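Local coordinates for erythrocyte membrane protein 1 (PDB 6S8T), which probably binds the host cell-surface receptor ICAM-1 through the DBLbeta domain described here, one part of a larger malaria-parasite adhesin, at residues A[139-144]-A[213-218]; A[190-195]-A[205-210]. All coordinates share one frame; numbering follows the deposited sequence.

Both contacts lie in the helical Duffy-binding-like domain and share one element, helix 202-221. Along the chain, helix 137-163 comes first, then helix 172-194, then helix 202-221, which packs back against its two predecessors. Contact 1 joins its C-terminal half to the start of helix 137-163; contact 2 joins its N-terminal half to the end of helix 172-194, and so falls within the span that contact 1 brackets. The centres are about 12 Å apart, and the two meet through packing of Phe215 CZ against Ile193 CG2 at 4.2 Å. Helix 202-221 thus meets its two predecessors at two points along its length, through hydrocarbon in contact 1 and with a hydrogen bond as well in contact 2.

Contact 1: A[139-144]-A[213-218]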
loop_
_atom_site.group_PDB
_atom_site.type_symbol
_atom_site.label_atom_id
_atom_site.label_comp_id
_atom_site.label_asym_id
_atom_site.label_seq_id
_atom_site.Cartn_x
_atom_site.Cartn_y
_atom_site.Cartn_z
ATOM N N HIS A 139 -25.573 -0.587 -7.517
ATOM C CA HIS A 139 -25.776 0.024 -6.211
ATOM C C HIS A 139 -25.477 -0.924 -5.057
ATOM O O HIS A 139 -24.999 -0.476 -4.008
ATOM C CB HIS A 139 -27.215 0.533 -6.097
ATOM C CG HIS A 139 -27.637 1.407 -7.238
ATOM N ND1 HIS A 139 -27.260 2.728 -7.342
ATOM C CD2 HIS A 139 -28.397 1.147 -8.327
ATOM C CE1 HIS A 139 -27.775 3.246 -8.444
ATOM N NE2 HIS A 139 -28.468 2.306 -9.060
ATOM N N SER A 140 -25.748 -2.221 -5.222
ATOM C CA SER A 140 -25.471 -3.171 -4.150
ATOM C C SER A 140 -23.974 -3.364 -3.939
ATOM O O SER A 140 -23.535 -3.595 -2.805
ATOM C CB SER A 140 -26.143 -4.512 -4.448
ATOM O OG SER A 140 -27.552 -4.374 -4.523
ATOM N N LEU A 141 -23.175 -3.276 -5.007
ATOM C CA LEU A 141 -21.732 -3.436 -4.858
ATOM C C LEU A 141 -21.125 -2.279 -4.076
ATOM O O LEU A 141 -20.213 -2.484 -3.265
ATOM C CB LEU A 141 -21.066 -3.561 -6.229
ATOM C CG LEU A 141 -19.537 -3.675 -6.219
ATOM C CD1 LEU A 141 -19.096 -4.915 -5.462
ATOM C CD2 LEU A 141 -18.978 -3.684 -7.634
ATOM N N LEU A 142 -21.619 -1.057 -4.300
ATOM C CA LEU A 142 -21.078 0.102 -3.595
ATOM C C LEU A 142 -21.299 -0.012 -2.091
ATOM O O LEU A 142 -20.448 0.410 -1.298
ATOM C CB LEU A 142 -21.709 1.386 -4.132
ATOM C CG LEU A 142 -21.311 2.679 -3.417
ATOM C CD1 LEU A 142 -19.814 2.907 -3.526
ATOM C CD2 LEU A 142 -22.083 3.872 -3.964
ATOM N N GLY A 143 -22.432 -0.583 -1.679
ATOM C CA GLY A 143 -22.698 -0.733 -0.257
ATOM C C GLY A 143 -21.661 -1.590 0.445
ATOM O O GLY A 143 -21.174 -1.234 1.520
ATOM N N ASP A 144 -21.299 -2.724 -0.159
ATOM C CA ASP A 144 -20.311 -3.601 0.461
ATOM C C ASP A 144 -18.904 -3.022 0.371
ATOM O O ASP A 144 -18.075 -3.278 1.252
ATOM C CB ASP A 144 -20.372 -4.990 -0.175
ATOM C CG ASP A 144 -21.234 -5.961 0.625
ATOM O OD1 ASP A 144 -21.034 -6.062 1.856
ATOM O OD2 ASP A 144 -22.117 -6.614 0.026
ATOM N N ILE A 213 -18.005 -12.197 -11.859
ATOM C CA ILE A 213 -19.404 -12.510 -12.130
ATOM C C ILE A 213 -20.271 -11.267 -11.980
ATOM O O ILE A 213 -21.181 -11.032 -12.782
ATOM C CB ILE A 213 -19.883 -13.652 -11.218
ATOM C CG1 ILE A 213 -19.119 -14.940 -11.532
ATOM C CG2 ILE A 213 -21.379 -13.873 -11.373
ATOM C CD1 ILE A 213 -19.512 -16.105 -10.659
ATOM N N ILE A 214 -20.001 -10.449 -10.960
ATOM C CA ILE A 214 -20.805 -9.252 -10.730
ATOM C C ILE A 214 -20.685 -8.293 -11.911
ATOM O O ILE A 214 -21.692 -7.825 -12.457
ATOM C CB ILE A 214 -20.398 -8.575 -9.408
ATOM C CG1 ILE A 214 -20.728 -9.483 -8.221
ATOM C CG2 ILE A 214 -21.098 -7.236 -9.257
ATOM C CD1 ILE A 214 -20.183 -8.981 -6.903
ATOM N N PHE A 215 -19.453 -7.995 -12.332
ATOM C CA PHE A 215 -19.258 -7.060 -13.435
ATOM C C PHE A 215 -19.709 -7.629 -14.774
ATOM O O PHE A 215 -19.979 -6.858 -15.700
ATOM C CB PHE A 215 -17.794 -6.625 -13.508
ATOM C CG PHE A 215 -17.432 -5.564 -12.509
ATOM C CD1 PHE A 215 -17.732 -4.234 -12.753
ATOM C CD2 PHE A 215 -16.802 -5.896 -11.320
ATOM C CE1 PHE A 215 -17.406 -3.252 -11.833
ATOM C CE2 PHE A 215 -16.471 -4.920 -10.398
ATOM C CZ PHE A 215 -16.774 -3.596 -10.653
ATOM N N GLY A 216 -19.796 -8.953 -14.903
ATOM C CA GLY A 216 -20.427 -9.522 -16.083
ATOM C C GLY A 216 -21.896 -9.156 -16.172
ATOM O O GLY A 216 -22.392 -8.786 -17.240
ATOM N N LYS A 217 -22.610 -9.246 -15.047
ATOM C CA LYS A 217 -23.993 -8.787 -15.005
ATOM C C LYS A 217 -24.085 -7.277 -15.161
ATOM O O LYS A 217 -25.069 -6.771 -15.714
ATOM C CB LYS A 217 -24.654 -9.219 -13.695
ATOM C CG LYS A 217 -25.227 -10.625 -13.710
ATOM C CD LYS A 217 -26.390 -10.733 -14.682
ATOM C CE LYS A 217 -27.137 -12.043 -14.499
ATOM N NZ LYS A 217 -26.219 -13.214 -14.556
ATOM N N ILE A 218 -23.082 -6.544 -14.677
ATOM C CA ILE A 218 -23.090 -5.091 -14.812
ATOM C C ILE A 218 -22.995 -4.690 -16.278
ATOM O O ILE A 218 -23.661 -3.745 -16.720
ATOM C CB ILE A 218 -21.955 -4.476 -13.974
ATOM C CG1 ILE A 218 -22.286 -4.567 -12.483
ATOM C CG2 ILE A 218 -21.686 -3.038 -14.400
ATOM C CD1 ILE A 218 -21.208 -3.993 -11.577
#
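The phenyl ring of Phe215 is approached obliquely by the CD2 methyl of Leu141. Leu141 CD2 lies 3.7 Å from Phe215 CZ and 3.9 Å from Phe215 CE2. It is thus the far end of the ring that meets the leucine, and the two side chains cross at about a right angle. Leu141 holds its CG anti to the backbone N (chi1 178°), which extends the branch from segment 139-144 of helix 137-163 toward helix 202-221. Phe215 starts out along the flank of its own helix, and only the outer part of its ring swings in to the contact.

Ile214 adds a longer contact but a broader one than Phe215: its CG2 methyl stands 4.4 Å from Leu141 CD2, so one methyl of the leucine serves both partners. The backbones stay well apart, with Leu141 CA and Ile214 CA 8.3 Å from each other, and the small interface is made of hydrocarbon alone. All three side chains are buried.

Other parts of the domain complete the packing. Helix 246-268 brings Trp252 against Leu141 and Arg249 against Phe215, while Val131 of helix 128-132 and Leu126 of a loop touch Ile214. The contact thereby joins the first turns of helix 137-163 to the C-terminal half of helix 202-221, with helix 246-268 packed against both.

Contact 2: A[190-195]-A[205-210]; sequences GDIIRG and TKLQGH
Helix 172-194 ends beside helix 202-221, where Gly195 and Gln208 make the closest backbone approach, 7.4 Å between their CA atoms. The principal link is polar: Gln208 NE2 donates to the carbonyl O of Ile192 over 3.0 Å, in a nearly straight bond (173° at the hydrogen). The oxygen lies close to the plane of the glutamine amide, and the donor is tilted slightly from the carbonyl plane. A bend at chi2 (-61°) turns the amide of Gln208 toward the end of the other helix. Gln208 OE1 passes 4.1 Å from Gly195 CA and accepts a hydrogen bond from Arg249 of helix 246-268, so both ends of the amide are engaged and its rotation is fixed.

Beside this bond, Ile192 turns its CG2 methyl to both partners, 3.8 Å from Gln208 NE2 and 3.9 Å from Leu207 CD2. The isoleucine crosses each of these side chains at about a right angle. On the other flank of the first helix, Arg194 NH2 forms a salt bridge with Asp191 OD1 at 2.8 Å, and Arg194 also makes a cation-pi contact with Trp253.

Gly195, with positive phi, is the C' residue of a Schellman motif (Arg196 N to Asp191 O, Gly195 N weakly to Ile192 O); Ile192 O also accepts from Gln208 NE2. The whole is two consecutive helices joined by a short connection, within the helical Duffy-binding-like fold, the incoming helix closed by a Schellman motif.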
loop_
_atom_site.group_PDB
_atom_site.type_symbol
_atom_site.label_atom_id
_atom_site.label_comp_id
_atom_site.label_asym_id
_atom_site.label_seq_id
_atom_site.Cartn_x
_atom_site.Cartn_y
_atom_site.Cartn_z
ATOM N N GLY A 190 -9.068 0.111 -4.209
ATOM C CA GLY A 190 -9.288 0.414 -5.616
ATOM C C GLY A 190 -8.602 -0.576 -6.539
ATOM O O GLY A 190 -9.151 -0.956 -7.576
ATOM N N ASP A 191 -7.395 -1.017 -6.171
ATOM C CA ASP A 191 -6.702 -2.001 -6.995
ATOM C C ASP A 191 -7.341 -3.381 -6.894
ATOM O O ASP A 191 -7.265 -4.164 -7.850
ATOM C CB ASP A 191 -5.220 -2.048 -6.621
ATOM C CG ASP A 191 -4.435 -0.887 -7.227
ATOM O OD1 ASP A 191 -5.034 -0.118 -8.012
ATOM O OD2 ASP A 191 -3.232 -0.739 -6.916
ATOM N N ILE A 192 -7.980 -3.698 -5.764
ATOM C CA ILE A 192 -8.703 -4.964 -5.658
ATOM C C ILE A 192 -9.920 -4.958 -6.571
ATOM O O ILE A 192 -10.185 -5.934 -7.285
ATOM C CB ILE A 192 -9.100 -5.241 -4.195
ATOM C CG1 ILE A 192 -7.861 -5.460 -3.327
ATOM C CG2 ILE A 192 -10.018 -6.452 -4.110
ATOM C CD1 ILE A 192 -8.181 -5.759 -1.877
ATOM N N ILE A 193 -10.680 -3.861 -6.566
ATOM C CA ILE A 193 -11.876 -3.769 -7.396
ATOM C C ILE A 193 -11.513 -3.789 -8.879
ATOM O O ILE A 193 -12.185 -4.443 -9.685
ATOM C CB ILE A 193 -12.680 -2.508 -7.024
ATOM C CG1 ILE A 193 -13.089 -2.550 -5.550
ATOM C CG2 ILE A 193 -13.909 -2.371 -7.907
ATOM C CD1 ILE A 193 -13.934 -3.752 -5.191
ATOM N N ARG A 194 -10.453 -3.083 -9.265
ATOM C CA ARG A 194 -10.074 -3.014 -10.673
ATOM C C ARG A 194 -9.280 -4.229 -11.140
ATOM O O ARG A 194 -9.125 -4.412 -12.352
ATOM C CB ARG A 194 -9.266 -1.740 -10.949
ATOM C CG ARG A 194 -10.078 -0.447 -10.907
ATOM C CD ARG A 194 -9.178 0.795 -10.987
ATOM N NE ARG A 194 -8.291 0.898 -9.830
ATOM C CZ ARG A 194 -7.573 1.974 -9.517
ATOM N NH1 ARG A 194 -7.632 3.064 -10.273
ATOM N NH2 ARG A 194 -6.796 1.959 -8.437
ATOM N N GLY A 195 -8.785 -5.063 -10.227
ATOM C CA GLY A 195 -8.011 -6.229 -10.611
ATOM C C GLY A 195 -6.521 -6.007 -10.757
ATOM O O GLY A 195 -5.845 -6.842 -11.368
ATOM N N THR A 205 -8.212 -15.136 -4.641
ATOM C CA THR A 205 -8.745 -15.795 -5.831
ATOM C C THR A 205 -10.261 -15.924 -5.756
ATOM O O THR A 205 -10.963 -15.689 -6.746
ATOM C CB THR A 205 -8.098 -17.171 -6.000
ATOM O OG1 THR A 205 -6.682 -17.019 -6.167
ATOM C CG2 THR A 205 -8.673 -17.895 -7.211
ATOM N N LYS A 206 -10.785 -16.298 -4.585
ATOM C CA LYS A 206 -12.231 -16.359 -4.404
ATOM C C LYS A 206 -12.857 -14.973 -4.502
ATOM O O LYS A 206 -13.954 -14.818 -5.052
ATOM C CB LYS A 206 -12.560 -17.004 -3.058
ATOM C CG LYS A 206 -14.042 -17.070 -2.737
ATOM C CD LYS A 206 -14.291 -17.838 -1.449
ATOM C CE LYS A 206 -13.544 -17.213 -0.283
ATOM N NZ LYS A 206 -13.789 -17.944 0.990
ATOM N N LEU A 207 -12.171 -13.954 -3.982
ATOM C CA LEU A 207 -12.695 -12.595 -4.052
ATOM C C LEU A 207 -12.749 -12.098 -5.492
ATOM O O LEU A 207 -13.753 -11.508 -5.913
ATOM C CB LEU A 207 -11.845 -11.671 -3.179
ATOM C CG LEU A 207 -12.061 -10.158 -3.240
ATOM C CD1 LEU A 207 -13.530 -9.804 -3.157
ATOM C CD2 LEU A 207 -11.293 -9.488 -2.109
ATOM N N GLN A 208 -11.690 -12.334 -6.268
ATOM C CA GLN A 208 -11.690 -11.898 -7.660
ATOM C C GLN A 208 -12.737 -12.637 -8.483
ATOM O O GLN A 208 -13.261 -12.081 -9.455
ATOM C CB GLN A 208 -10.303 -12.085 -8.272
ATOM C CG GLN A 208 -9.262 -11.124 -7.734
ATOM C CD GLN A 208 -9.614 -9.675 -8.013
ATOM O OE1 GLN A 208 -10.145 -9.345 -9.077
ATOM N NE2 GLN A 208 -9.328 -8.801 -7.051
ATOM N N GLY A 209 -13.058 -13.879 -8.113
ATOM C CA GLY A 209 -14.063 -14.619 -8.857
ATOM C C GLY A 209 -15.451 -14.030 -8.704
ATOM O O GLY A 209 -16.246 -14.033 -9.649
ATOM N N HIS A 210 -15.763 -13.516 -7.512
ATOM C CA HIS A 210 -17.053 -12.872 -7.295
ATOM C C HIS A 210 -17.182 -11.606 -8.131
ATOM O O HIS A 210 -18.247 -11.336 -8.697
ATOM C CB HIS A 210 -17.241 -12.554 -5.813
ATOM C CG HIS A 210 -17.296 -13.764 -4.934
ATOM N ND1 HIS A 210 -17.620 -15.017 -5.408
ATOM C CD2 HIS A 210 -17.070 -13.913 -3.607
ATOM C CE1 HIS A 210 -17.591 -15.884 -4.412
ATOM N NE2 HIS A 210 -17.260 -15.240 -3.308
#